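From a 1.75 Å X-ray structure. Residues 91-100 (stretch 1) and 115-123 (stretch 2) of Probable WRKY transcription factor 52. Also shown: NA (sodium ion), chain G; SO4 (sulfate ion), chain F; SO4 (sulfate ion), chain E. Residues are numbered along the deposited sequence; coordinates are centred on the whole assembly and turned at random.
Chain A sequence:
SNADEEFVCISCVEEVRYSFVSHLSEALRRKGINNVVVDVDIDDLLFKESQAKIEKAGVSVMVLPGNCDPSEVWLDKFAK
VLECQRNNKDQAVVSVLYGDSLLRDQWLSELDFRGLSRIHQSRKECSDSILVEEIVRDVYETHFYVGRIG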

ATOM      1  N   GLN A  91     -20.372 -13.951 -13.109  1.00 52.85           N
ATOM      2  CA  GLN A  91     -19.224 -13.430 -12.382  1.00 41.41           C
ATOM      3  C   GLN A  91     -18.040 -13.196 -13.294  1.00 43.51           C
ATOM      4  O   GLN A  91     -17.610 -14.098 -14.011  1.00 50.99           O
ATOM      5  CB  GLN A  91     -18.816 -14.373 -11.250  1.00 42.36           C
ATOM      6  CG  GLN A  91     -17.470 -14.044 -10.634  1.00 34.07           C
ATOM      7  CD  GLN A  91     -17.042 -15.059  -9.595  1.00 38.59           C
ATOM      8  OE1 GLN A  91     -16.092 -15.816  -9.798  1.00 39.08           O
ATOM      9  NE2 GLN A  91     -17.739 -15.075  -8.472  1.00 40.29           N
ATOM     10  N   ALA A  92     -17.509 -11.980 -13.253  1.00 36.34           N
ATOM     11  CA  ALA A  92     -16.291 -11.651 -13.983  1.00 33.32           C
ATOM     12  C   ALA A  92     -15.070 -11.925 -13.127  1.00 33.08           C
ATOM     13  O   ALA A  92     -15.118 -11.800 -11.902  1.00 32.32           O
ATOM     14  CB  ALA A  92     -16.300 -10.202 -14.391  1.00 38.99           C
ATOM     15  N   VAL A  93     -13.961 -12.258 -13.778  1.00 30.53           N
ATOM     16  CA  VAL A  93     -12.711 -12.480 -13.078  1.00 25.87           C
ATOM     17  C   VAL A  93     -11.653 -11.470 -13.538  1.00 27.30           C
ATOM     18  O   VAL A  93     -11.390 -11.319 -14.732  1.00 30.35           O
ATOM     19  CB  VAL A  93     -12.196 -13.922 -13.270  1.00 27.55           C
ATOM     20  CG1 VAL A  93     -10.880 -14.109 -12.529  1.00 26.91           C
ATOM     21  CG2 VAL A  93     -13.241 -14.925 -12.784  1.00 29.98           C
ATOM     22  N   VAL A  94     -11.073 -10.750 -12.588  1.00 24.32           N
ATOM     23  CA  VAL A  94     -10.009  -9.807 -12.914  1.00 22.33           C
ATOM     24  C   VAL A  94      -8.754 -10.274 -12.190  1.00 23.44           C
ATOM     25  O   VAL A  94      -8.820 -10.633 -11.011  1.00 25.05           O
ATOM     26  CB  VAL A  94     -10.380  -8.384 -12.465  1.00 26.21           C
ATOM     27  CG1 VAL A  94      -9.236  -7.413 -12.757  1.00 27.87           C
ATOM     28  CG2 VAL A  94     -11.659  -7.937 -13.168  1.00 29.72           C
ATOM     29  N   SER A  95      -7.616 -10.296 -12.888  1.00 23.81           N
ATOM     30  CA  SER A  95      -6.391 -10.834 -12.299  1.00 21.28           C
ATOM     31  C   SER A  95      -5.375  -9.720 -12.127  1.00 23.32           C
ATOM     32  O   SER A  95      -5.257  -8.847 -12.976  1.00 25.15           O
ATOM     33  CB  SER A  95      -5.792 -11.927 -13.189  1.00 24.50           C
ATOM     34  OG  SER A  95      -6.648 -13.058 -13.230  1.00 26.54           O
ATOM     35  N   VAL A  96      -4.642  -9.760 -11.021  1.00 19.45           N
ATOM     36  CA  VAL A  96      -3.646  -8.725 -10.758  1.00 20.21           C
ATOM     37  C   VAL A  96      -2.322  -9.402 -10.474  1.00 18.82           C
ATOM     38  O   VAL A  96      -2.205 -10.174  -9.506  1.00 23.85           O
ATOM     39  CB  VAL A  96      -4.043  -7.869  -9.536  1.00 19.80           C
ATOM     40  CG1 VAL A  96      -3.007  -6.775  -9.286  1.00 21.29           C
ATOM     41  CG2 VAL A  96      -5.438  -7.234  -9.738  1.00 22.29           C
ATOM     42  N   LEU A  97      -1.324  -9.133 -11.322  1.00 18.58           N
ATOM     43  CA  LEU A  97       0.007  -9.700 -11.120  1.00 19.02           C
ATOM     44  C   LEU A  97       0.768  -8.704 -10.269  1.00 24.68           C
ATOM     45  O   LEU A  97       1.261  -7.694 -10.780  1.00 23.22           O
ATOM     46  CB  LEU A  97       0.731  -9.925 -12.448  1.00 23.45           C
ATOM     47  CG  LEU A  97       0.036 -10.881 -13.400  1.00 23.71           C
ATOM     48  CD1 LEU A  97       0.842 -11.051 -14.696  1.00 29.26           C
ATOM     49  CD2 LEU A  97      -0.118 -12.238 -12.725  1.00 27.73           C
ATOM     50  N   TYR A  98       0.839  -8.974  -8.968  1.00 20.66           N
ATOM     51  CA  TYR A  98       1.403  -8.002  -8.037  1.00 22.86           C
ATOM     52  C   TYR A  98       2.773  -8.438  -7.532  1.00 21.21           C
ATOM     53  O   TYR A  98       2.946  -9.571  -7.069  1.00 25.99           O
ATOM     54  CB  TYR A  98       0.458  -7.767  -6.846  1.00 20.42           C
ATOM     55  CG  TYR A  98       1.043  -6.745  -5.901  1.00 20.13           C
ATOM     56  CD1 TYR A  98       1.038  -5.394  -6.232  1.00 17.79           C
ATOM     57  CD2 TYR A  98       1.654  -7.127  -4.718  1.00 22.56           C
ATOM     58  CE1 TYR A  98       1.624  -4.447  -5.396  1.00 19.74           C
ATOM     59  CE2 TYR A  98       2.228  -6.191  -3.876  1.00 24.10           C
ATOM     60  CZ  TYR A  98       2.199  -4.852  -4.220  1.00 23.48           C
ATOM     61  OH  TYR A  98       2.776  -3.930  -3.396  1.00 24.37           O
ATOM     62  N   GLY A  99       3.758  -7.544  -7.603  1.00 22.15           N
ATOM     63  CA  GLY A  99       5.060  -7.843  -7.036  1.00 23.61           C
ATOM     64  C   GLY A  99       6.131  -6.954  -7.630  1.00 27.47           C
ATOM     65  O   GLY A  99       5.948  -6.433  -8.733  1.00 26.14           O
ATOM     66  N   ASP A 100       7.241  -6.798  -6.916  1.00 28.55           N
ATOM     67  CA  ASP A 100       8.325  -5.909  -7.351  1.00 31.76           C
ATOM     68  C   ASP A 100       9.366  -6.599  -8.223  1.00 32.94           C
ATOM     69  O   ASP A 100      10.384  -6.000  -8.573  1.00 33.83           O
ATOM     70  CB  ASP A 100       9.025  -5.254  -6.149  1.00 36.60           C
ATOM     71  CG  ASP A 100       9.695  -6.261  -5.223  1.00 41.96           C
ATOM     72  OD1 ASP A 100       9.735  -7.466  -5.538  1.00 39.74           O
ATOM     73  OD2 ASP A 100      10.207  -5.834  -4.166  1.00 50.52           O
ATOM     74  N   GLY A 115      -7.502 -19.396 -19.262  1.00 32.12           N
ATOM     75  CA  GLY A 115      -8.552 -18.685 -19.974  1.00 34.33           C
ATOM     76  C   GLY A 115      -8.847 -17.302 -19.414  1.00 36.74           C
ATOM     77  O   GLY A 115      -9.965 -16.800 -19.551  1.00 38.33           O
ATOM     78  N   LEU A 116      -7.854 -16.680 -18.785  1.00 30.94           N
ATOM     79  CA  LEU A 116      -8.058 -15.367 -18.167  1.00 29.22           C
ATOM     80  C   LEU A 116      -7.323 -14.281 -18.955  1.00 34.74           C
ATOM     81  O   LEU A 116      -6.133 -14.416 -19.240  1.00 37.11           O
ATOM     82  CB  LEU A 116      -7.602 -15.384 -16.703  1.00 28.26           C
ATOM     83  CG  LEU A 116      -8.313 -16.422 -15.825  1.00 29.94           C
ATOM     84  CD1 LEU A 116      -7.637 -16.536 -14.476  1.00 31.04           C
ATOM     85  CD2 LEU A 116      -9.763 -16.052 -15.645  1.00 35.34           C
ATOM     86  N   SER A 117      -8.026 -13.206 -19.300  1.00 32.50           N
ATOM     87  CA  SER A 117      -7.461 -12.193 -20.185  1.00 33.23           C
ATOM     88  C   SER A 117      -7.527 -10.789 -19.604  1.00 34.77           C
ATOM     89  O   SER A 117      -6.932  -9.856 -20.155  1.00 37.29           O
ATOM     90  CB  SER A 117      -8.182 -12.220 -21.529  1.00 39.64           C
ATOM     91  OG  SER A 117      -9.577 -12.070 -21.331  1.00 43.03           O
ATOM     92  N   ARG A 118      -8.261 -10.626 -18.506  1.00 28.93           N
ATOM     93  CA  ARG A 118      -8.355  -9.319 -17.853  1.00 27.89           C
ATOM     94  C   ARG A 118      -7.297  -9.230 -16.765  1.00 29.89           C
ATOM     95  O   ARG A 118      -7.438  -9.825 -15.693  1.00 27.79           O
ATOM     96  CB  ARG A 118      -9.752  -9.097 -17.278  1.00 30.08           C
ATOM     97  CG  ARG A 118     -10.825  -9.103 -18.348  1.00 40.97           C
ATOM     98  CD  ARG A 118     -12.187  -8.807 -17.759  1.00 47.76           C
ATOM     99  NE  ARG A 118     -12.239  -7.491 -17.130  1.00 47.44           N
ATOM    100  CZ  ARG A 118     -13.279  -7.055 -16.429  1.00 52.06           C
ATOM    101  NH1 ARG A 118     -14.338  -7.839 -16.270  1.00 50.99           N
ATOM    102  NH2 ARG A 118     -13.262  -5.844 -15.885  1.00 52.39           N
ATOM    103  N   ILE A 119      -6.228  -8.498 -17.067  1.00 25.52           N
ATOM    104  CA  ILE A 119      -5.007  -8.573 -16.289  1.00 23.69           C
ATOM    105  C   ILE A 119      -4.455  -7.169 -16.011  1.00 24.05           C
ATOM    106  O   ILE A 119      -4.321  -6.341 -16.925  1.00 26.61           O
ATOM    107  CB  ILE A 119      -3.942  -9.413 -17.048  1.00 26.89           C
ATOM    108  CG1 ILE A 119      -4.474 -10.813 -17.368  1.00 26.06           C
ATOM    109  CG2 ILE A 119      -2.645  -9.499 -16.256  1.00 28.80           C
ATOM    110  CD1 ILE A 119      -3.531 -11.626 -18.247  1.00 31.29           C
ATOM    111  N   HIS A 120      -4.176  -6.896 -14.739  1.00 19.74           N
ATOM    112  CA  HIS A 120      -3.462  -5.693 -14.319  1.00 22.70           C
ATOM    113  C   HIS A 120      -2.123  -6.161 -13.761  1.00 26.00           C
ATOM    114  O   HIS A 120      -2.036  -7.261 -13.216  1.00 24.41           O
ATOM    115  CB  HIS A 120      -4.264  -4.963 -13.235  1.00 21.57           C
ATOM    116  CG  HIS A 120      -5.577  -4.439 -13.724  1.00 21.77           C
ATOM    117  ND1 HIS A 120      -5.723  -3.164 -14.221  1.00 25.03           N
ATOM    118  CD2 HIS A 120      -6.795  -5.025 -13.816  1.00 22.94           C
ATOM    119  CE1 HIS A 120      -6.980  -2.982 -14.599  1.00 30.00           C
ATOM    120  NE2 HIS A 120      -7.649  -4.097 -14.368  1.00 24.27           N
ATOM    121  N   GLN A 121      -1.073  -5.354 -13.911  1.00 23.48           N
ATOM    122  CA  GLN A 121       0.258  -5.770 -13.447  1.00 20.87           C
ATOM    123  C   GLN A 121       1.026  -4.646 -12.768  1.00 24.41           C
ATOM    124  O   GLN A 121       0.956  -3.485 -13.186  1.00 25.66           O
ATOM    125  CB  GLN A 121       1.130  -6.237 -14.628  1.00 24.95           C
ATOM    126  CG  GLN A 121       0.462  -7.103 -15.666  1.00 38.51           C
ATOM    127  CD  GLN A 121       1.305  -7.198 -16.927  1.00 46.80           C
ATOM    128  OE1 GLN A 121       2.538  -7.212 -16.862  1.00 49.34           O
ATOM    129  NE2 GLN A 121       0.645  -7.230 -18.081  1.00 43.93           N
ATOM    130  N   SER A 122       1.796  -4.997 -11.741  1.00 21.78           N
ATOM    131  CA  SER A 122       2.823  -4.092 -11.227  1.00 23.56           C
ATOM    132  C   SER A 122       3.772  -3.701 -12.358  1.00 27.79           C
ATOM    133  O   SER A 122       4.081  -4.522 -13.238  1.00 26.89           O
ATOM    134  CB  SER A 122       3.641  -4.784 -10.134  1.00 25.08           C
ATOM    135  OG  SER A 122       2.863  -5.035  -8.978  1.00 23.47           O
ATOM    136  N   ARG A 123       4.234  -2.454 -12.319  1.00 26.17           N
ATOM    137  CA  ARG A 123       5.163  -1.914 -13.308  1.00 30.98           C
ATOM    138  C   ARG A 123       6.308  -1.207 -12.612  1.00 30.45           C
ATOM    139  O   ARG A 123       6.139  -0.626 -11.538  1.00 32.01           O
ATOM    140  CB  ARG A 123       4.460  -0.902 -14.218  1.00 37.28           C
ATOM    141  CG  ARG A 123       3.330  -1.470 -15.050  1.00 40.94           C
ATOM    142  CD  ARG A 123       3.866  -2.325 -16.156  1.00 43.98           C
ATOM    143  NE  ARG A 123       2.802  -2.828 -17.013  1.00 49.33           N
ATOM    144  CZ  ARG A 123       3.014  -3.566 -18.096  1.00 53.62           C
ATOM    145  NH1 ARG A 123       4.255  -3.883 -18.448  1.00 54.09           N
ATOM    146  NH2 ARG A 123       1.992  -3.986 -18.827  1.00 52.20           N
TER
HETATM  147 NA    NA G1155      -3.574  -1.555 -14.660  0.84 33.61          NA
HETATM  148  S   SO4 F1154      -1.052  -2.809 -16.888  1.00 55.31           S
HETATM  149  O1  SO4 F1154      -1.552  -3.130 -15.552  1.00 34.56           O
HETATM  150  O2  SO4 F1154      -2.067  -2.063 -17.629  1.00 62.55           O
HETATM  151  O3  SO4 F1154      -0.764  -4.057 -17.590  1.00 59.59           O
HETATM  152  O4  SO4 F1154       0.156  -1.993 -16.779  1.00 52.66           O
HETATM  153  S   SO4 E1153       7.920  -2.758 -16.668  0.72 63.22           S
HETATM  154  O1  SO4 E1153       7.438  -1.396 -16.873  0.72 64.13           O
HETATM  155  O2  SO4 E1153       7.173  -3.654 -17.552  0.72 60.63           O
HETATM  156  O3  SO4 E1153       7.747  -3.164 -15.275  0.72 52.85           O
HETATM  157  O4  SO4 E1153       9.347  -2.814 -16.983  0.72 67.65           O
HETATM  158  O   HOH W   1      -8.307 -12.383 -15.337  1.00 34.14           O
HETATM  159  O   HOH W   2     -10.440 -12.681 -17.109  1.00 44.96           O

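Parallel β-pairing leaves side chains to finish what the backbone begins, and these two stretches of a probable WRKY transcription factor illustrate the division. The backbone supplies a regular ladder: Ser95 N donates to Arg118 O (2.8 Å), His120 N to Ser95 O (2.8 Å), Leu97 N to His120 O (2.8 Å) and Ser122 N to Leu97 O (2.9 Å). Beyond it the pattern continues through a side chain. With chi1 in the m well, Ser122 places its OG 3.0 Å from Gly99 N, accepting a hydrogen bond from Gly99 N. Gly99 itself has phi/psi of 160/158, where a CB would jam against the preceding carbonyl oxygen.

Bridged residues share a face. Ser95, Leu97, Ile119 and Gln121 lie on one, where Leu97 (m, t) brings CD1 to 4.1 Å from CG2 of Ile119 (m, t), a pair of branched apolar side chains, Leu97 buried and Ile119 partly exposed. Buried Ser95 is small, and its m rotamer lets OG bond to water 1 (2.8 Å), which also donates to Arg118 O (2.7 Å). Nearby, Val93 CG1 meets Leu116 CD2 at 3.8 Å.

Val96 and His120 occupy the other face. The m rotamer of His120 and its chi2 of -92° set the ring so that its edge meets Val94, with CD2 3.6 Å from Val94 CG1, while ND1 lies 2.7 Å from the sodium ion.

Arg118 has the largest area covered by the other stretch, 93 Å². Its chi1 is m and its chi3 p (61°), with chi2 and chi4 near 180°, and one guanidinium face lies over Val94, with CZ 3.7 Å from Val94 CG2. The flat group thus packs against a methyl while NH1 and NH2 keep hydrogen bonds elsewhere in the structure.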